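DNA translocase coupling protein (Clostridium perfringens, PDB 6O1W) probably binds DNA and hydrolyses ATP as an FtsK/SpoIIIE-family coupling protein for conjugative plasmid transfer, this chain being a soluble piece of it that holds the ATPase domain. Local coordinates at residues L98-D102 with K103-E107; K284-G288 with Q289-N293. One frame throughout, in Å; residues are numbered along the deposited sequence.

Followed from the N terminus, the chain after helix 7-18 builds the four-stranded antiparallel sheet 30-36, 43-48, 69-76 and 82-89, then runs into a long connection to strand 111-116 of the ten-stranded mixed sheet. Interaction 1 folds the middle of that connection into a compact turn. Interaction 2 comes much later, where the loop after strand 272-278 turns into helix 288-293. Each closes only a local turn, because its two segments are directly continuous, and the two follow in series without nesting or crossing. Their centres lie 31 Å apart, on opposite sides of the centre of the chain: residues 98-107 join helix 142-155 and strand 111-116, residues 284-293 helices 247-266 and 305-312.

Interaction 1. Residues L98-D102 with K103-E107; sequences LPWDD and KYIEE
Leu98 reaches Tyr104 only loosely, its CD1 lying 4.2 Å from Tyr104 OH. Trp100 supplies apolar surface to Tyr104 and Ile105. Its CG stands opposite the backbone N (chi1 168°), and the indole passes Tyr104 in the reverse direction, CZ3 lying 3.8 Å from Tyr104 CB. The two six-membered rings are inclined at 47°, with centroids 6.0 Å apart, an oblique pair. At the indole edge, near the ring plane, Ile105 CG1 comes to 3.6 Å from Trp100 CZ2.

Asp101 grips the turn twice. Its OD1 receives Lys103 N at 2.9 Å through the anti lone pair, forming an Asx turn, while its carbonyl O accepts Tyr104 N at 3.1 Å in a nearly straight bond (170°) that closes the turn one residue further on. The extended Lys103 chain crosses the carboxylate, its CG resting over the centre of the Tyr104 ring.

Asp102 O takes Ile105 N, continuing the short 3-10 turn. Its OD1 accepts Trp100 NE1 at 3.0 Å as well as Trp151 NE1, so two indole N-H groups fix one carboxylate oxygen and hold the Trp100 ring against rotation. Ile105 CD1 runs beside this carboxylate.

The Trp100 side chain is about 7 Å from that of Val144, which contacts ATP in another structure of this protein; no nucleotide is bound here. Trp100 meets Phe341 and His348 edge-to-face and lies on Cys148 and Gln152 of helix 142-155, which follows the P-loop; backbone bonds join Leu98 and Trp100 to Tyr342, beyond strand 334-340, and Glu106 lies against strand 111-116.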
loop_
_atom_site.group_PDB
_atom_site.type_symbol
_atom_site.label_atom_id
_atom_site.label_comp_id
_atom_site.label_asym_id
_atom_site.label_seq_id
_atom_site.Cartn_x
_atom_site.Cartn_y
_atom_site.Cartn_z
ATOM N N LEU A 98 -12.180 2.661 8.669
ATOM C CA LEU A 98 -12.881 1.607 7.957
ATOM C C LEU A 98 -12.493 0.274 8.589
ATOM O O LEU A 98 -11.488 -0.335 8.198
ATOM C CB LEU A 98 -12.492 1.683 6.470
ATOM C CG LEU A 98 -13.133 0.740 5.508
ATOM C CD1 LEU A 98 -14.598 1.108 5.276
ATOM C CD2 LEU A 98 -12.364 0.748 4.214
ATOM N N PRO A 99 -13.252 -0.160 9.622
ATOM C CA PRO A 99 -12.922 -1.435 10.276
ATOM C C PRO A 99 -13.086 -2.613 9.330
ATOM O O PRO A 99 -13.979 -2.606 8.489
ATOM C CB PRO A 99 -13.935 -1.520 11.432
ATOM C CG PRO A 99 -15.065 -0.627 11.028
ATOM C CD PRO A 99 -14.446 0.476 10.234
ATOM N N TRP A 100 -12.238 -3.631 9.483
ATOM C CA TRP A 100 -12.361 -4.856 8.713
ATOM C C TRP A 100 -13.651 -5.562 9.110
ATOM O O TRP A 100 -14.084 -5.465 10.257
ATOM C CB TRP A 100 -11.174 -5.803 8.989
ATOM C CG TRP A 100 -11.405 -7.189 8.448
ATOM C CD1 TRP A 100 -11.754 -8.302 9.161
ATOM C CD2 TRP A 100 -11.493 -7.555 7.062
ATOM N NE1 TRP A 100 -11.975 -9.361 8.308
ATOM C CE2 TRP A 100 -11.834 -8.926 7.011
ATOM C CE3 TRP A 100 -11.330 -6.852 5.856
ATOM C CZ2 TRP A 100 -11.952 -9.618 5.806
ATOM C CZ3 TRP A 100 -11.445 -7.543 4.664
ATOM C CH2 TRP A 100 -11.795 -8.900 4.646
ATOM N N ASP A 101 -14.249 -6.300 8.171
ATOM C CA ASP A 101 -15.424 -7.123 8.427
ATOM C C ASP A 101 -15.366 -8.320 7.461
ATOM O O ASP A 101 -15.071 -8.143 6.280
ATOM C CB ASP A 101 -16.711 -6.311 8.267
ATOM C CG ASP A 101 -17.958 -7.031 8.733
ATOM O OD1 ASP A 101 -18.269 -8.116 8.173
ATOM O OD2 ASP A 101 -18.629 -6.513 9.642
ATOM N N ASP A 102 -15.670 -9.526 7.955
ATOM C CA ASP A 102 -15.617 -10.748 7.147
ATOM C C ASP A 102 -16.570 -10.734 5.922
ATOM O O ASP A 102 -16.393 -11.549 5.014
ATOM C CB ASP A 102 -15.820 -12.006 8.030
ATOM C CG ASP A 102 -14.523 -12.614 8.603
ATOM O OD1 ASP A 102 -13.452 -11.971 8.486
ATOM O OD2 ASP A 102 -14.583 -13.727 9.153
ATOM N N LYS A 103 -17.504 -9.754 5.854
ATOM C CA LYS A 103 -18.437 -9.589 4.730
ATOM C C LYS A 103 -17.719 -9.192 3.423
ATOM O O LYS A 103 -18.264 -9.428 2.333
ATOM C CB LYS A 103 -19.542 -8.568 5.074
ATOM C CG LYS A 103 -19.104 -7.103 5.047
ATOM C CD LYS A 103 -20.271 -6.147 5.277
ATOM C CE LYS A 103 -19.804 -4.714 5.356
ATOM N NZ LYS A 103 -20.946 -3.758 5.314
ATOM N N TYR A 104 -16.508 -8.587 3.541
ATOM C CA TYR A 104 -15.683 -8.166 2.413
ATOM C C TYR A 104 -14.940 -9.323 1.726
ATOM O O TYR A 104 -14.503 -9.154 0.589
ATOM C CB TYR A 104 -14.700 -7.056 2.820
ATOM C CG TYR A 104 -15.360 -5.803 3.358
ATOM C CD1 TYR A 104 -16.078 -4.956 2.521
ATOM C CD2 TYR A 104 -15.182 -5.412 4.681
ATOM C CE1 TYR A 104 -16.661 -3.784 3.006
ATOM C CE2 TYR A 104 -15.765 -4.252 5.178
ATOM C CZ TYR A 104 -16.511 -3.444 4.339
ATOM O OH TYR A 104 -17.056 -2.283 4.819
ATOM N N ILE A 105 -14.808 -10.485 2.397
ATOM C CA ILE A 105 -14.120 -11.655 1.848
ATOM C C ILE A 105 -14.750 -12.065 0.525
ATOM O O ILE A 105 -15.960 -12.302 0.463
ATOM C CB ILE A 105 -14.023 -12.834 2.860
ATOM C CG1 ILE A 105 -13.056 -12.491 3.993
ATOM C CG2 ILE A 105 -13.586 -14.138 2.161
ATOM C CD1 ILE A 105 -13.071 -13.405 5.126
ATOM N N GLU A 106 -13.922 -12.117 -0.531
ATOM C CA GLU A 106 -14.325 -12.475 -1.892
ATOM C C GLU A 106 -14.497 -13.956 -2.040
ATOM O O GLU A 106 -13.752 -14.748 -1.450
ATOM C CB GLU A 106 -13.296 -11.986 -2.917
ATOM C CG GLU A 106 -13.139 -10.475 -2.959
ATOM C CD GLU A 106 -14.325 -9.683 -3.477
ATOM O OE1 GLU A 106 -14.789 -9.975 -4.600
ATOM O OE2 GLU A 106 -14.778 -8.757 -2.766
ATOM N N GLU A 107 -15.456 -14.325 -2.890
ATOM C CA GLU A 107 -15.813 -15.700 -3.234
ATOM C C GLU A 107 -14.755 -16.275 -4.161
ATOM O O GLU A 107 -14.354 -17.439 -4.015
ATOM C CB GLU A 107 -17.233 -15.744 -3.860
ATOM C CG GLU A 107 -17.484 -14.776 -5.023
ATOM C CD GLU A 107 -17.982 -13.361 -4.742
ATOM O OE1 GLU A 107 -17.714 -12.821 -3.642
ATOM O OE2 GLU A 107 -18.633 -12.783 -5.645
#

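Interaction 2. Residues K284-G288 with Q289-N293; sequences KVITG and QIKNN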
loop_
_atom_site.group_PDB
_atom_site.type_symbol
_atom_site.label_atom_id
_atom_site.label_comp_id
_atom_site.label_asym_id
_atom_site.label_seq_id
_atom_site.Cartn_x
_atom_site.Cartn_y
_atom_site.Cartn_z
ATOM N N LYS A 284 18.658 0.320 -1.626
ATOM C CA LYS A 284 19.402 -0.914 -1.338
ATOM C C LYS A 284 18.462 -2.037 -0.945
ATOM O O LYS A 284 18.812 -3.211 -1.119
ATOM C CB LYS A 284 20.409 -0.693 -0.202
ATOM C CG LYS A 284 21.767 -0.150 -0.650
ATOM C CD LYS A 284 22.312 0.940 0.298
ATOM C CE LYS A 284 22.506 0.536 1.752
ATOM N NZ LYS A 284 22.040 1.599 2.689
ATOM N N VAL A 285 17.272 -1.679 -0.404
ATOM C CA VAL A 285 16.261 -2.622 0.084
ATOM C C VAL A 285 15.190 -2.842 -0.976
ATOM O O VAL A 285 14.916 -3.989 -1.322
ATOM C CB VAL A 285 15.718 -2.187 1.480
ATOM C CG1 VAL A 285 14.448 -2.950 1.879
ATOM C CG2 VAL A 285 16.804 -2.338 2.554
ATOM N N ILE A 286 14.596 -1.755 -1.496
ATOM C CA ILE A 286 13.618 -1.813 -2.595
ATOM C C ILE A 286 14.451 -1.606 -3.863
ATOM O O ILE A 286 14.568 -0.486 -4.360
ATOM C CB ILE A 286 12.490 -0.758 -2.465
ATOM C CG1 ILE A 286 11.804 -0.822 -1.072
ATOM C CG2 ILE A 286 11.487 -0.886 -3.652
ATOM C CD1 ILE A 286 10.773 0.314 -0.775
ATOM N N THR A 287 15.108 -2.674 -4.316
ATOM C CA THR A 287 15.979 -2.643 -5.487
ATOM C C THR A 287 15.144 -2.585 -6.783
ATOM O O THR A 287 13.903 -2.606 -6.733
ATOM C CB THR A 287 16.891 -3.892 -5.492
ATOM O OG1 THR A 287 16.074 -5.065 -5.549
ATOM C CG2 THR A 287 17.857 -3.952 -4.293
ATOM N N GLY A 288 15.847 -2.536 -7.922
ATOM C CA GLY A 288 15.254 -2.561 -9.254
ATOM C C GLY A 288 14.630 -3.913 -9.545
ATOM O O GLY A 288 13.612 -3.979 -10.221
ATOM N N GLN A 289 15.202 -4.997 -8.998
ATOM C CA GLN A 289 14.653 -6.344 -9.178
ATOM C C GLN A 289 13.293 -6.471 -8.459
ATOM O O GLN A 289 12.348 -7.007 -9.042
ATOM C CB GLN A 289 15.640 -7.415 -8.698
ATOM C CG GLN A 289 15.168 -8.843 -8.991
ATOM C CD GLN A 289 15.945 -9.550 -10.083
ATOM O OE1 GLN A 289 17.170 -9.400 -10.218
ATOM N NE2 GLN A 289 15.247 -10.369 -10.872
ATOM N N ILE A 290 13.196 -5.955 -7.211
ATOM C CA ILE A 290 11.957 -5.940 -6.439
ATOM C C ILE A 290 10.926 -5.120 -7.238
ATOM O O ILE A 290 9.837 -5.605 -7.489
ATOM C CB ILE A 290 12.185 -5.343 -5.008
ATOM C CG1 ILE A 290 13.052 -6.276 -4.112
ATOM C CG2 ILE A 290 10.861 -4.934 -4.317
ATOM C CD1 ILE A 290 12.418 -7.650 -3.643
ATOM N N LYS A 291 11.296 -3.916 -7.675
ATOM C CA LYS A 291 10.402 -3.059 -8.428
ATOM C C LYS A 291 9.932 -3.673 -9.730
ATOM O O LYS A 291 8.750 -3.585 -10.030
ATOM C CB LYS A 291 11.009 -1.666 -8.658
ATOM C CG LYS A 291 10.818 -0.707 -7.481
ATOM C CD LYS A 291 11.385 0.686 -7.812
ATOM C CE LYS A 291 10.322 1.733 -8.091
ATOM N NZ LYS A 291 9.433 1.392 -9.239
ATOM N N ASN A 292 10.827 -4.326 -10.488
ATOM C CA ASN A 292 10.449 -4.933 -11.767
ATOM C C ASN A 292 9.528 -6.148 -11.595
ATOM O O ASN A 292 8.799 -6.478 -12.527
ATOM C CB ASN A 292 11.695 -5.299 -12.609
ATOM C CG ASN A 292 12.633 -4.146 -12.938
ATOM O OD1 ASN A 292 12.251 -2.972 -13.019
ATOM N ND2 ASN A 292 13.906 -4.454 -13.119
ATOM N N ASN A 293 9.511 -6.785 -10.406
ATOM C CA ASN A 293 8.703 -7.994 -10.244
ATOM C C ASN A 293 7.597 -7.913 -9.207
ATOM O O ASN A 293 6.841 -8.873 -9.070
ATOM C CB ASN A 293 9.601 -9.200 -9.967
ATOM C CG ASN A 293 10.640 -9.438 -11.031
ATOM O OD1 ASN A 293 11.835 -9.458 -10.764
ATOM N ND2 ASN A 293 10.213 -9.605 -12.255
#
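Thr287 and Ile290 meet at the first turn of helix 288-293, where Thr287 is the N-cap. Its OG1 lies 3.4 Å from Ile290 N in a weak capping bond, long but straight at 168°. The chi1 of 61° sets OG1 between the backbone N and the carbonyl carbon, which directs the hydroxyl oxygen at the amide three residues ahead. The same oxygen also touches the Ile290 side chain, with CG1 at 3.6 Å.

The Thr287 carbonyl continues the grip. Its O accepts Lys291 N at 3.1 Å in a nearly straight bond, with the donor tilted 26° from the carbonyl plane, the first regular i to i+4 bond of the helix. The hydroxyl thus serves the Ile290 amide, a first-turn N-H without an i-4 acceptor in the helix. The methylenes of Lys291 follow the carbonyl, CB coming to 3.6 Å from Thr287 O.

One residue before the cap, Ile286 contributes an apolar shoulder. Its CG2 stands anti to the backbone N and touches two helix side chains, Ile290 CG2 at 4.1 Å and Lys291 CG at 3.9 Å. The Ile286 and Ile290 side chains cross at about a right angle and meet through their CG2 methyls. Behind them, a weak backbone bond from Thr287 N to Val285 O spans the bend before the cap.

The Ile286 side chain is about 9 Å from that of Lys142, in the P-loop, and packs on Ile310 and Val311 of helix 305-312, while Val285 packs on Ala237 and Met240 of helix 237-240. Across the short helix, Gln289 rests on Ser261 of the long helix 247-266, and Asn293 O accepts NH2 of Arg268, just beyond that helix; the short helix itself leads on to strand 296-299.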